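Putative cytoplasmic protein (Salmonella typhimurium, PDB 2GK3) is of unknown function but assembles as a hexamer and belongs to a putative glutamine amidotransferase family, of the class I glutaminase clan. Local coordinates at residues 130-135 with 152-158; 186-192 with 204-209. All blocks are in the same frame, centred on the assembly; numbering follows the deposited sequence.

Along the chain the two contacts come in series: interaction 1 (130-135 with 152-158) closes before interaction 2 (186-192 with 204-209) opens, and their centres lie about 13 Å apart, each about 14 Å from the centre of the chain. Interaction 1 joins two loops on either side of the short strand 150-151; interaction 2 sets strand 185-194 against the hairpin linking strands 199-204 and 207-215. They meet directly where Asp-157 O lies 2.7 Å from Gln-191 N. Strand 185-194 thus takes part in both: it is bonded to Asp-157 of interaction 1, whose loops also touch other subunits of the hexamer, and packs on the 204-207 hairpin turn in interaction 2.

Interaction 1: 130-135 with 152-158; sequences FMGIEA and MLDGDDR
Asp-156 OD2 is gripped by three donors: the backbone N of Glu-134 reaches it across the contact at 2.8 Å, well above the carboxylate plane, while Arg-158 NE and NH2 hold it from two residues further along the same segment, where strand 158-161 begins. The NH2 bond to Asp-156 OD2, 2.9 Å long, is a salt bridge and lies in the guanidinium plane. Asp-156 OD1 takes Arg-158 N as well as NE, so the carboxylate is fixed in rotation. With Ile-133 CG1 anti to the backbone N (chi1 -166°), that branch extends over one face of the guanidinium, offset toward its rim and 3.7 Å from Arg-158 NE.

Asp-157 uses both oxygens on consecutive amides. Its OD1 accepts from Gly-132 N at 2.7 Å and its OD2 from Met-131 N at 2.9 Å, each hydrogen arriving from above the carboxylate plane. Asn-190 gives OD1 a further hydrogen bond, tying this loop to strand 185-194. Farther along, selenomethionine Met-152 brings its SE to the edge of the Phe-130 ring, 5.5 Å from the centroid, in a Met-aromatic contact. Selenomethionine Met-131 turns into the opposing loop, its CB 3.2 Å from Gly-155 O and its CE 3.5 Å from Asp-154 O.

Subunits of the hexamer meet here: Glu-134 forms a salt bridge with Lys-136 of a second subunit, and Ile-133 packs on Phe-33 of a third. Asp-156 OD1, accepting from the amide two residues on, makes an Asx turn, and the whole is a loop-to-loop junction in which aspartate carboxylates bind backbone amides.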
loop_
_atom_site.group_PDB
_atom_site.type_symbol
_atom_site.label_atom_id
_atom_site.label_comp_id
_atom_site.label_asym_id
_atom_site.label_seq_id
_atom_site.Cartn_x
_atom_site.Cartn_y
_atom_site.Cartn_z
ATOM N N PHE E 130 13.924 15.038 -14.238
ATOM C CA PHE E 130 13.249 15.856 -15.250
ATOM C C PHE E 130 11.741 15.847 -15.012
ATOM O O PHE E 130 11.278 16.339 -13.959
ATOM C CB PHE E 130 13.687 15.444 -16.667
ATOM C CG PHE E 130 15.174 15.615 -16.891
ATOM C CD1 PHE E 130 15.737 16.890 -16.930
ATOM C CD2 PHE E 130 16.018 14.499 -16.991
ATOM C CE1 PHE E 130 17.139 17.058 -17.093
ATOM C CE2 PHE E 130 17.406 14.648 -17.148
ATOM C CZ PHE E 130 17.972 15.917 -17.196
HETATM N N MSE E 131 10.956 15.305 -15.940
HETATM C CA MSE E 131 9.544 15.069 -15.601
HETATM C C MSE E 131 9.377 13.655 -15.080
HETATM O O MSE E 131 8.751 13.446 -14.054
HETATM C CB MSE E 131 8.588 15.366 -16.779
HETATM C CG MSE E 131 8.489 16.831 -17.103
HETATM SE SE MSE E 131 7.692 17.854 -15.582
HETATM C CE MSE E 131 5.966 18.280 -16.461
ATOM N N GLY E 132 9.950 12.694 -15.797
ATOM C CA GLY E 132 9.978 11.304 -15.378
ATOM C C GLY E 132 8.664 10.557 -15.449
ATOM O O GLY E 132 7.704 10.993 -16.104
ATOM N N ILE E 133 8.623 9.419 -14.767
ATOM C CA ILE E 133 7.447 8.547 -14.805
ATOM C C ILE E 133 6.211 9.235 -14.225
ATOM O O ILE E 133 6.250 9.791 -13.112
ATOM C CB ILE E 133 7.678 7.130 -14.150
ATOM C CG1 ILE E 133 6.513 6.194 -14.550
ATOM C CG2 ILE E 133 7.907 7.251 -12.621
ATOM C CD1 ILE E 133 6.730 4.735 -14.319
ATOM N N GLU E 134 5.131 9.201 -15.006
ATOM C CA GLU E 134 3.907 9.944 -14.709
ATOM C C GLU E 134 4.130 11.444 -14.409
ATOM O O GLU E 134 3.280 12.082 -13.800
ATOM C CB GLU E 134 3.130 9.271 -13.574
ATOM C CG GLU E 134 2.652 7.829 -13.856
ATOM C CD GLU E 134 1.832 7.253 -12.697
ATOM O OE1 GLU E 134 1.849 6.004 -12.506
ATOM O OE2 GLU E 134 1.176 8.056 -11.959
ATOM N N ALA E 135 5.259 11.999 -14.844
ATOM C CA ALA E 135 5.613 13.426 -14.610
ATOM C C ALA E 135 5.789 13.781 -13.115
ATOM O O ALA E 135 5.627 14.934 -12.715
ATOM C CB ALA E 135 4.597 14.377 -15.303
HETATM N N MSE E 152 11.912 20.970 -20.739
HETATM C CA MSE E 152 11.281 19.678 -20.528
HETATM C C MSE E 152 9.941 19.541 -21.257
HETATM O O MSE E 152 9.401 20.525 -21.768
HETATM C CB MSE E 152 11.081 19.448 -19.028
HETATM C CG MSE E 152 12.237 18.678 -18.350
HETATM SE SE MSE E 152 12.355 19.181 -16.508
HETATM C CE MSE E 152 10.747 18.462 -15.911
ATOM N N LEU E 153 9.399 18.326 -21.284
ATOM C CA LEU E 153 8.036 18.100 -21.807
ATOM C C LEU E 153 6.980 18.477 -20.757
ATOM O O LEU E 153 7.319 18.757 -19.610
ATOM C CB LEU E 153 7.853 16.645 -22.276
ATOM C CG LEU E 153 8.878 16.055 -23.261
ATOM C CD1 LEU E 153 8.464 14.643 -23.708
ATOM C CD2 LEU E 153 9.108 16.945 -24.484
ATOM N N ASP E 154 5.716 18.510 -21.161
ATOM C CA ASP E 154 4.602 18.836 -20.257
ATOM C C ASP E 154 4.001 17.639 -19.511
ATOM O O ASP E 154 3.209 17.815 -18.597
ATOM C CB ASP E 154 3.497 19.576 -21.019
ATOM C CG ASP E 154 3.966 20.913 -21.556
ATOM O OD1 ASP E 154 4.649 21.660 -20.800
ATOM O OD2 ASP E 154 3.662 21.216 -22.737
ATOM N N GLY E 155 4.377 16.431 -19.883
ATOM C CA GLY E 155 3.972 15.247 -19.137
ATOM C C GLY E 155 5.138 14.287 -18.973
ATOM O O GLY E 155 6.317 14.689 -18.991
ATOM N N ASP E 156 4.794 13.016 -18.802
ATOM C CA ASP E 156 5.754 11.925 -18.730
ATOM C C ASP E 156 6.651 11.997 -19.958
ATOM O O ASP E 156 6.162 12.059 -21.101
ATOM C CB ASP E 156 4.993 10.588 -18.679
ATOM C CG ASP E 156 5.898 9.398 -18.415
ATOM O OD1 ASP E 156 7.045 9.371 -18.927
ATOM O OD2 ASP E 156 5.428 8.473 -17.704
ATOM N N ASP E 157 7.962 11.984 -19.704
ATOM C CA ASP E 157 8.969 12.316 -20.709
ATOM C C ASP E 157 9.919 11.154 -21.012
ATOM O O ASP E 157 10.949 11.340 -21.666
ATOM C CB ASP E 157 9.743 13.587 -20.291
ATOM C CG ASP E 157 10.563 13.396 -19.025
ATOM O OD1 ASP E 157 10.520 12.287 -18.431
ATOM O OD2 ASP E 157 11.273 14.350 -18.627
ATOM N N ARG E 158 9.573 9.970 -20.506
ATOM C CA ARG E 158 10.334 8.759 -20.732
ATOM C C ARG E 158 10.218 8.328 -22.192
ATOM O O ARG E 158 9.135 8.372 -22.793
ATOM C CB ARG E 158 9.781 7.588 -19.898
ATOM C CG ARG E 158 10.030 7.625 -18.412
ATOM C CD ARG E 158 9.255 6.487 -17.710
ATOM N NE ARG E 158 7.809 6.531 -17.981
ATOM C CZ ARG E 158 7.053 5.507 -18.390
ATOM N NH1 ARG E 158 7.561 4.291 -18.557
ATOM N NH2 ARG E 158 5.759 5.691 -18.576
#

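Interaction 2: 186-192 with 204-209; sequences FLGYNQA and INNDPL
From its CB, 4.1 Å from Ile-204 CD1, the Tyr-189 side chain runs across the hairpin to a hydroxyl held at its far end. Its CG lies between the backbone N and the carbonyl carbon (chi1 64°), which lays the ring over Ile-204. The CG2 methyl of that isoleucine sits 3.6 Å from the Tyr-189 ring centroid and almost on the ring normal, a CH-pi contact, while Ile-204 CD1 approaches Tyr-189 CD2 and also reaches Phe-186 CB at 3.8 Å. On the other flank of the ring, CE1 meets Asp-207 CB and OD2, whereas CE2 comes near Asn-205 CB.

At the tip, Tyr-189 OH donates a very short hydrogen bond of 2.5 Å to Asp-207 OD2, which lies at the ring edge, and accepts one of 3.1 Å from Asn-205 ND2. The same carboxylate oxygen, Asp-207 OD2, takes Gln-191 NE2 at 2.9 Å, with the amide and carboxylate planes perpendicular. These two donors probably stabilise the negative charge of the carboxylate.

Beyond the side chains, one water bridges the backbones, donating to Asn-190 O and Pro-208 O and accepting from Ala-192 N. Strand 164-169 adds Ile-165 against Ile-204. The turn from Ile-204 to Asp-207 is a type I' beta turn closed by two backbone hydrogen bonds between those residues, the tight reversal of a beta hairpin with a two-residue loop, Asn-205 and Asn-206, joining strands 199-204 and 207-215.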
loop_
_atom_site.group_PDB
_atom_site.type_symbol
_atom_site.label_atom_id
_atom_site.label_comp_id
_atom_site.label_asym_id
_atom_site.label_seq_id
_atom_site.Cartn_x
_atom_site.Cartn_y
_atom_site.Cartn_z
ATOM N N PHE E 186 21.688 2.046 -24.565
ATOM C CA PHE E 186 20.858 2.491 -23.447
ATOM C C PHE E 186 19.464 1.990 -23.682
ATOM O O PHE E 186 19.041 1.865 -24.837
ATOM C CB PHE E 186 20.820 4.015 -23.368
ATOM C CG PHE E 186 22.141 4.614 -23.096
ATOM C CD1 PHE E 186 23.063 4.786 -24.133
ATOM C CD2 PHE E 186 22.494 4.960 -21.792
ATOM C CE1 PHE E 186 24.323 5.294 -23.888
ATOM C CE2 PHE E 186 23.751 5.470 -21.523
ATOM C CZ PHE E 186 24.676 5.640 -22.569
ATOM N N LEU E 187 18.736 1.714 -22.599
ATOM C CA LEU E 187 17.409 1.111 -22.719
ATOM C C LEU E 187 16.273 2.136 -22.557
ATOM O O LEU E 187 15.092 1.786 -22.461
ATOM C CB LEU E 187 17.294 -0.093 -21.772
ATOM C CG LEU E 187 17.631 -1.518 -22.298
ATOM C CD1 LEU E 187 18.591 -1.607 -23.477
ATOM C CD2 LEU E 187 18.114 -2.418 -21.216
ATOM N N GLY E 188 16.642 3.415 -22.563
ATOM C CA GLY E 188 15.684 4.475 -22.296
ATOM C C GLY E 188 16.343 5.778 -21.914
ATOM O O GLY E 188 17.540 5.817 -21.633
ATOM N N TYR E 189 15.552 6.851 -21.932
ATOM C CA TYR E 189 16.026 8.190 -21.609
ATOM C C TYR E 189 14.844 9.126 -21.385
ATOM O O TYR E 189 13.712 8.806 -21.771
ATOM C CB TYR E 189 16.968 8.735 -22.705
ATOM C CG TYR E 189 16.316 8.942 -24.073
ATOM C CD1 TYR E 189 15.899 10.211 -24.476
ATOM C CD2 TYR E 189 16.150 7.877 -24.958
ATOM C CE1 TYR E 189 15.325 10.423 -25.728
ATOM C CE2 TYR E 189 15.580 8.067 -26.222
ATOM C CZ TYR E 189 15.166 9.345 -26.601
ATOM O OH TYR E 189 14.575 9.543 -27.833
ATOM N N ASN E 190 15.119 10.262 -20.742
ATOM C CA ASN E 190 14.168 11.366 -20.636
ATOM C C ASN E 190 14.295 12.261 -21.863
ATOM O O ASN E 190 15.398 12.735 -22.186
ATOM C CB ASN E 190 14.437 12.199 -19.386
ATOM C CG ASN E 190 14.194 11.437 -18.099
ATOM O OD1 ASN E 190 15.141 10.988 -17.455
ATOM N ND2 ASN E 190 12.935 11.295 -17.713
ATOM N N GLN E 191 13.175 12.486 -22.550
ATOM C CA GLN E 191 13.167 13.338 -23.740
ATOM C C GLN E 191 13.062 14.809 -23.388
ATOM O O GLN E 191 12.118 15.236 -22.745
ATOM C CB GLN E 191 12.010 12.980 -24.670
ATOM C CG GLN E 191 12.020 13.773 -25.981
ATOM C CD GLN E 191 10.981 13.285 -26.948
ATOM O OE1 GLN E 191 9.788 13.307 -26.660
ATOM N NE2 GLN E 191 11.425 12.823 -28.100
ATOM N N ALA E 192 14.032 15.593 -23.829
ATOM C CA ALA E 192 13.984 17.033 -23.605
ATOM C C ALA E 192 14.448 17.756 -24.886
ATOM O O ALA E 192 14.900 17.123 -25.828
ATOM C CB ALA E 192 14.824 17.421 -22.397
ATOM N N ILE E 204 20.797 10.626 -28.643
ATOM C CA ILE E 204 20.282 9.295 -28.497
ATOM C C ILE E 204 18.965 9.353 -29.262
ATOM O O ILE E 204 18.160 10.241 -28.996
ATOM C CB ILE E 204 20.107 8.977 -26.968
ATOM C CG1 ILE E 204 19.783 7.501 -26.716
ATOM C CG2 ILE E 204 19.109 9.947 -26.277
ATOM C CD1 ILE E 204 19.797 7.119 -25.216
ATOM N N ASN E 205 18.773 8.485 -30.258
ATOM C CA ASN E 205 17.525 8.480 -31.062
ATOM C C ASN E 205 17.264 9.872 -31.651
ATOM O O ASN E 205 16.122 10.325 -31.783
ATOM C CB ASN E 205 16.353 8.018 -30.187
ATOM C CG ASN E 205 15.095 7.697 -30.980
ATOM O OD1 ASN E 205 15.157 7.260 -32.139
ATOM N ND2 ASN E 205 13.929 7.891 -30.336
ATOM N N ASN E 206 18.358 10.555 -31.976
ATOM C CA ASN E 206 18.333 11.935 -32.449
ATOM C C ASN E 206 17.841 12.981 -31.424
ATOM O O ASN E 206 17.750 14.163 -31.749
ATOM C CB ASN E 206 17.600 12.050 -33.806
ATOM C CG ASN E 206 18.229 11.161 -34.889
ATOM O OD1 ASN E 206 19.431 11.229 -35.152
ATOM N ND2 ASN E 206 17.420 10.314 -35.496
ATOM N N ASP E 207 17.548 12.562 -30.194
ATOM C CA ASP E 207 17.218 13.529 -29.130
ATOM C C ASP E 207 18.511 13.877 -28.382
ATOM O O ASP E 207 19.469 13.114 -28.429
ATOM C CB ASP E 207 16.199 12.962 -28.144
ATOM C CG ASP E 207 14.785 12.930 -28.693
ATOM O OD1 ASP E 207 14.308 13.945 -29.257
ATOM O OD2 ASP E 207 14.128 11.879 -28.519
ATOM N N PRO E 208 18.545 15.034 -27.697
ATOM C CA PRO E 208 19.788 15.317 -26.963
ATOM C C PRO E 208 20.026 14.272 -25.861
ATOM O O PRO E 208 19.051 13.737 -25.280
ATOM C CB PRO E 208 19.548 16.706 -26.356
ATOM C CG PRO E 208 18.121 16.980 -26.490
ATOM C CD PRO E 208 17.532 16.094 -27.532
ATOM N N LEU E 209 21.302 13.966 -25.610
ATOM C CA LEU E 209 21.682 13.060 -24.516
ATOM C C LEU E 209 22.614 13.742 -23.503
ATOM O O LEU E 209 22.397 13.657 -22.287
ATOM C CB LEU E 209 22.305 11.758 -25.048
ATOM C CG LEU E 209 22.912 10.776 -24.028
ATOM C CD1 LEU E 209 21.866 10.244 -23.057
ATOM C CD2 LEU E 209 23.613 9.610 -24.728
HETATM O O HOH W 1 16.318 13.995 -24.525
#